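Local coordinates for protein plasmodium falciparum gamete antigen 27/25 (Plasmodium falciparum, PDB 1N81) that is of unknown molecular function but is essential for the parasite's sexual development as a gametocyte protein, and may form dimers, at residues Y56-K59 / N60-R63; I69-R72 / V73-I77. All blocks are in the same frame, centred on the assembly; numbering follows the deposited sequence.

Contact 1 of 2, residues Y56-K59 / N60-R63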
loop_
_atom_site.group_PDB
_atom_site.type_symbol
_atom_site.label_atom_id
_atom_site.label_comp_id
_atom_site.label_asym_id
_atom_site.label_seq_id
_atom_site.Cartn_x
_atom_site.Cartn_y
_atom_site.Cartn_z
ATOM N N TYR A 56 -11.408 7.976 6.268
ATOM C CA TYR A 56 -10.226 7.532 7.004
ATOM C C TYR A 56 -8.966 7.940 6.257
ATOM O O TYR A 56 -7.967 8.302 6.871
ATOM C CB TYR A 56 -10.243 6.009 7.249
ATOM C CG TYR A 56 -11.052 5.621 8.461
ATOM C CD1 TYR A 56 -12.409 5.925 8.534
ATOM C CD2 TYR A 56 -10.457 4.995 9.546
ATOM C CE1 TYR A 56 -13.148 5.617 9.658
ATOM C CE2 TYR A 56 -11.196 4.680 10.686
ATOM C CZ TYR A 56 -12.538 4.994 10.724
ATOM O OH TYR A 56 -13.286 4.654 11.818
ATOM N N VAL A 57 -8.995 7.886 4.937
ATOM C CA VAL A 57 -7.808 8.310 4.182
ATOM C C VAL A 57 -7.504 9.782 4.499
ATOM O O VAL A 57 -6.374 10.125 4.827
ATOM C CB VAL A 57 -8.021 8.131 2.659
ATOM C CG1 VAL A 57 -6.856 8.798 1.867
ATOM C CG2 VAL A 57 -8.106 6.597 2.330
ATOM N N ARG A 58 -8.524 10.642 4.411
ATOM C CA ARG A 58 -8.373 12.079 4.687
ATOM C C ARG A 58 -7.770 12.333 6.044
ATOM O O ARG A 58 -6.834 13.095 6.153
ATOM C CB ARG A 58 -9.708 12.802 4.622
ATOM C CG ARG A 58 -10.215 13.080 3.238
ATOM C CD ARG A 58 -11.378 14.069 3.343
ATOM N NE ARG A 58 -12.153 14.162 2.107
ATOM C CZ ARG A 58 -13.154 13.347 1.775
ATOM N NH1 ARG A 58 -13.521 12.364 2.590
ATOM N NH2 ARG A 58 -13.782 13.516 0.617
ATOM N N LYS A 59 -8.324 11.691 7.074
ATOM C CA LYS A 59 -7.804 11.828 8.425
ATOM C C LYS A 59 -6.318 11.506 8.483
ATOM O O LYS A 59 -5.555 12.183 9.177
ATOM C CB LYS A 59 -8.566 10.906 9.378
ATOM C CG LYS A 59 -8.180 11.055 10.844
ATOM C CD LYS A 59 -9.092 10.206 11.716
ATOM C CE LYS A 59 -8.754 10.310 13.188
ATOM N NZ LYS A 59 -9.815 9.637 14.007
ATOM N N ASN A 60 -5.893 10.475 7.752
ATOM C CA ASN A 60 -4.474 10.104 7.778
ATOM C C ASN A 60 -3.626 11.077 6.984
ATOM O O ASN A 60 -2.478 11.305 7.339
ATOM C CB ASN A 60 -4.268 8.651 7.315
ATOM C CG ASN A 60 -4.479 7.663 8.456
ATOM O OD1 ASN A 60 -3.545 7.330 9.174
ATOM N ND2 ASN A 60 -5.716 7.231 8.651
ATOM N N GLN A 61 -4.191 11.645 5.916
ATOM C CA GLN A 61 -3.481 12.643 5.147
ATOM C C GLN A 61 -3.197 13.831 6.094
ATOM O O GLN A 61 -2.145 14.496 6.042
ATOM C CB GLN A 61 -4.353 13.127 4.012
ATOM C CG GLN A 61 -4.392 12.205 2.855
ATOM C CD GLN A 61 -5.241 12.746 1.748
ATOM O OE1 GLN A 61 -6.445 12.877 1.896
ATOM N NE2 GLN A 61 -4.618 13.070 0.630
ATOM N N ASN A 62 -4.158 14.094 6.964
ATOM C CA ASN A 62 -4.013 15.172 7.929
ATOM C C ASN A 62 -2.951 14.761 8.954
ATOM O O ASN A 62 -2.039 15.531 9.244
ATOM C CB ASN A 62 -5.347 15.431 8.617
ATOM C CG ASN A 62 -5.367 16.747 9.362
ATOM O OD1 ASN A 62 -6.186 17.619 9.076
ATOM N ND2 ASN A 62 -4.462 16.901 10.316
ATOM N N ARG A 63 -3.048 13.543 9.482
ATOM C CA ARG A 63 -2.062 13.066 10.457
ATOM C C ARG A 63 -0.622 13.081 9.937
ATOM O O ARG A 63 0.310 13.365 10.683
ATOM C CB ARG A 63 -2.395 11.642 10.933
ATOM C CG ARG A 63 -1.351 11.066 11.890
ATOM C CD ARG A 63 -1.584 9.597 12.259
ATOM N NE ARG A 63 -0.434 9.058 12.994
ATOM C CZ ARG A 63 -0.277 7.784 13.364
ATOM N NH1 ARG A 63 -1.203 6.872 13.082
ATOM N NH2 ARG A 63 0.829 7.414 14.005
#
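Asn60 folds its side chain back on its own helix and gives Tyr56 O a second donor. The carbonyl oxygen takes the backbone N-H of Asn60 and also its amide, with Asn60 ND2 3.1 Å from Tyr56 O in a nearly straight bond (175° at the hydrogen). The two donors reach it from opposite faces of the carbonyl plane; ND2 sits well above that plane, while the oxygen lies in the plane of the Asn60 amide. CG stands beside the backbone N (chi1 -84°), which lets the amide turn back along the helix. Asn60 is buried against His24 and Ala25 of helix 13-35, where Asp28 accepts a further, weak bond from the same ND2. These are the last two turns of helix 50-63, and the i to i+4 ladder runs on from Gln61 N to Val57 O (2.9 Å) as far as Arg63 N to Lys59 O (2.9 Å). On the packed side Gln61 leans over the preceding turn, OE1 3.5 Å from Arg58 CA and accepting a weak hydrogen bond from Gln74 NE2 of helix 71-89, on which Val57 also presses. The solvent side is looser: Lys59, with CG anti to the backbone N (chi1 -175°), runs out extended, and the Arg58 side chain sets off away from residues 60-63, its CG coming nearest the Gln61 amide, 4.0 Å from OE1.

Contact 2 of 2, residues I69-R72 / V73-I77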
loop_
_atom_site.group_PDB
_atom_site.type_symbol
_atom_site.label_atom_id
_atom_site.label_comp_id
_atom_site.label_asym_id
_atom_site.label_seq_id
_atom_site.Cartn_x
_atom_site.Cartn_y
_atom_site.Cartn_z
ATOM N N ILE A 69 -2.301 14.573 -2.809
ATOM C CA ILE A 69 -2.771 13.368 -3.483
ATOM C C ILE A 69 -3.905 13.664 -4.465
ATOM O O ILE A 69 -5.001 14.030 -4.045
ATOM C CB ILE A 69 -3.208 12.297 -2.438
ATOM C CG1 ILE A 69 -1.996 11.899 -1.565
ATOM C CG2 ILE A 69 -3.746 11.055 -3.148
ATOM C CD1 ILE A 69 -2.286 10.902 -0.461
ATOM N N GLU A 70 -3.639 13.511 -5.769
ATOM C CA GLU A 70 -4.657 13.757 -6.808
ATOM C C GLU A 70 -5.878 12.859 -6.579
ATOM O O GLU A 70 -5.756 11.767 -6.030
ATOM C CB GLU A 70 -4.111 13.468 -8.217
ATOM C CG GLU A 70 -3.048 14.443 -8.742
ATOM C CD GLU A 70 -1.619 13.880 -8.681
ATOM O OE1 GLU A 70 -1.399 12.736 -9.150
ATOM O OE2 GLU A 70 -0.707 14.577 -8.172
ATOM N N GLU A 71 -7.048 13.314 -7.024
ATOM C CA GLU A 71 -8.284 12.569 -6.858
ATOM C C GLU A 71 -8.216 11.125 -7.379
ATOM O O GLU A 71 -8.650 10.196 -6.710
ATOM C CB GLU A 71 -9.427 13.314 -7.560
ATOM C CG GLU A 71 -10.805 12.719 -7.337
ATOM C CD GLU A 71 -11.868 13.306 -8.274
ATOM O OE1 GLU A 71 -13.063 13.005 -8.084
ATOM O OE2 GLU A 71 -11.510 14.060 -9.204
ATOM N N ARG A 72 -7.683 10.930 -8.572
ATOM C CA ARG A 72 -7.612 9.589 -9.118
ATOM C C ARG A 72 -6.786 8.673 -8.181
ATOM O O ARG A 72 -7.151 7.538 -7.950
ATOM C CB ARG A 72 -6.947 9.616 -10.484
ATOM C CG ARG A 72 -7.027 8.269 -11.198
ATOM C CD ARG A 72 -6.173 8.264 -12.445
ATOM N NE ARG A 72 -4.756 8.360 -12.117
ATOM C CZ ARG A 72 -4.001 7.331 -11.755
ATOM N NH1 ARG A 72 -4.532 6.116 -11.683
ATOM N NH2 ARG A 72 -2.721 7.520 -11.457
ATOM N N VAL A 73 -5.666 9.188 -7.680
ATOM C CA VAL A 73 -4.786 8.466 -6.766
ATOM C C VAL A 73 -5.579 8.139 -5.512
ATOM O O VAL A 73 -5.549 7.018 -5.014
ATOM C CB VAL A 73 -3.579 9.318 -6.345
ATOM C CG1 VAL A 73 -2.769 8.575 -5.297
ATOM C CG2 VAL A 73 -2.723 9.642 -7.548
ATOM N N GLN A 74 -6.278 9.135 -4.992
ATOM C CA GLN A 74 -7.054 8.893 -3.808
ATOM C C GLN A 74 -8.101 7.802 -4.060
ATOM O O GLN A 74 -8.315 6.954 -3.193
ATOM C CB GLN A 74 -7.747 10.162 -3.329
ATOM C CG GLN A 74 -7.904 10.160 -1.810
ATOM C CD GLN A 74 -8.808 11.256 -1.317
ATOM O OE1 GLN A 74 -9.943 11.400 -1.785
ATOM N NE2 GLN A 74 -8.324 12.030 -0.354
ATOM N N ASP A 75 -8.737 7.809 -5.239
ATOM C CA ASP A 75 -9.764 6.802 -5.562
ATOM C C ASP A 75 -9.178 5.393 -5.480
ATOM O O ASP A 75 -9.828 4.471 -4.967
ATOM C CB ASP A 75 -10.345 6.973 -6.981
ATOM C CG ASP A 75 -11.215 8.226 -7.141
ATOM O OD1 ASP A 75 -11.768 8.724 -6.140
ATOM O OD2 ASP A 75 -11.356 8.696 -8.292
ATOM N N ASN A 76 -7.970 5.208 -6.024
ATOM C CA ASN A 76 -7.354 3.881 -5.957
ATOM C C ASN A 76 -6.894 3.512 -4.558
ATOM O O ASN A 76 -6.839 2.320 -4.229
ATOM C CB ASN A 76 -6.183 3.742 -6.922
ATOM C CG ASN A 76 -6.641 3.630 -8.375
ATOM O OD1 ASN A 76 -7.808 3.360 -8.643
ATOM N ND2 ASN A 76 -5.715 3.817 -9.310
ATOM N N ILE A 77 -6.548 4.504 -3.738
ATOM C CA ILE A 77 -6.141 4.184 -2.360
ATOM C C ILE A 77 -7.366 3.560 -1.698
ATOM O O ILE A 77 -7.272 2.496 -1.080
ATOM C CB ILE A 77 -5.703 5.446 -1.527
ATOM C CG1 ILE A 77 -4.336 5.930 -1.998
ATOM C CG2 ILE A 77 -5.593 5.086 -0.020
ATOM C CD1 ILE A 77 -3.855 7.186 -1.254
HETATM O O HOH W 1 -13.781 10.666 -6.453
HETATM O O HOH W 2 -6.850 5.028 -12.056
#
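The Arg72 guanidinium and the Asn76 amide, one turn apart, stand almost perpendicular, their planes 79° from each other. Water 2 lies in the guanidinium plane at its edge, accepting from Arg72 NH1 at 2.6 Å and from Asn76 ND2 at 3.2 Å. The amide nitrogen itself, like Val73 CG2, approaches the guanidinium obliquely. Both polar ends have a stronger partner in Asp172, which forms a salt bridge with Arg72 and accepts a hydrogen bond from Asn76. The carboxylates of Glu71 and Asp75 are likewise steeply inclined, and water 1 donates to both, lying 2.9 Å from Glu71 OE1 and 2.8 Å from Asp75 OD1. Arg54 of helix 50-63 pairs with Asp75 and also donates to Gln74. Glu70 occupies the N-cap position of helix 71-89, and its carbonyl receives the N-H of Gln74, with Gln74 N 2.9 Å from Glu70 O. Just before the cap, Ile69 turns inward across the first turn. With CG2 anti to the backbone N, this methyl presses tightly on Val73 CG1 (3.4 Å) while the side chains cross at about a right angle; the other branch runs on to meet Ile77 tip to tip, CD1 to CD1 4.1 Å. Ile69, Val73 and Ile77 form an apolar row, and Ile69 and Ile77 also touch helix 13-35. The water shared by Glu71 and Asp75 probably eases the repulsion between their carboxylates, and the Arg54 salt bridge would favour the ionised form of Asp75.

In the fold
Followed from the N terminus, the chain first lays down helix 13-35, then reaches contact 1 in the C-terminal half of helix 50-63, and, after a short connection, contact 2 at the start of helix 71-89. The two are in series: neither nests in the other nor crosses it, and each joins neighbouring turns without closing a loop. Their centres lie 13 Å apart, yet they touch where the two helices meet, through Val57 against Ile77 and Gln61 against Ile69 and Gln74. Helix 13-35 packs against both, so this corner of the all-helical fold unites three helices, while Asp172 ties contact 2 to helix 156-173.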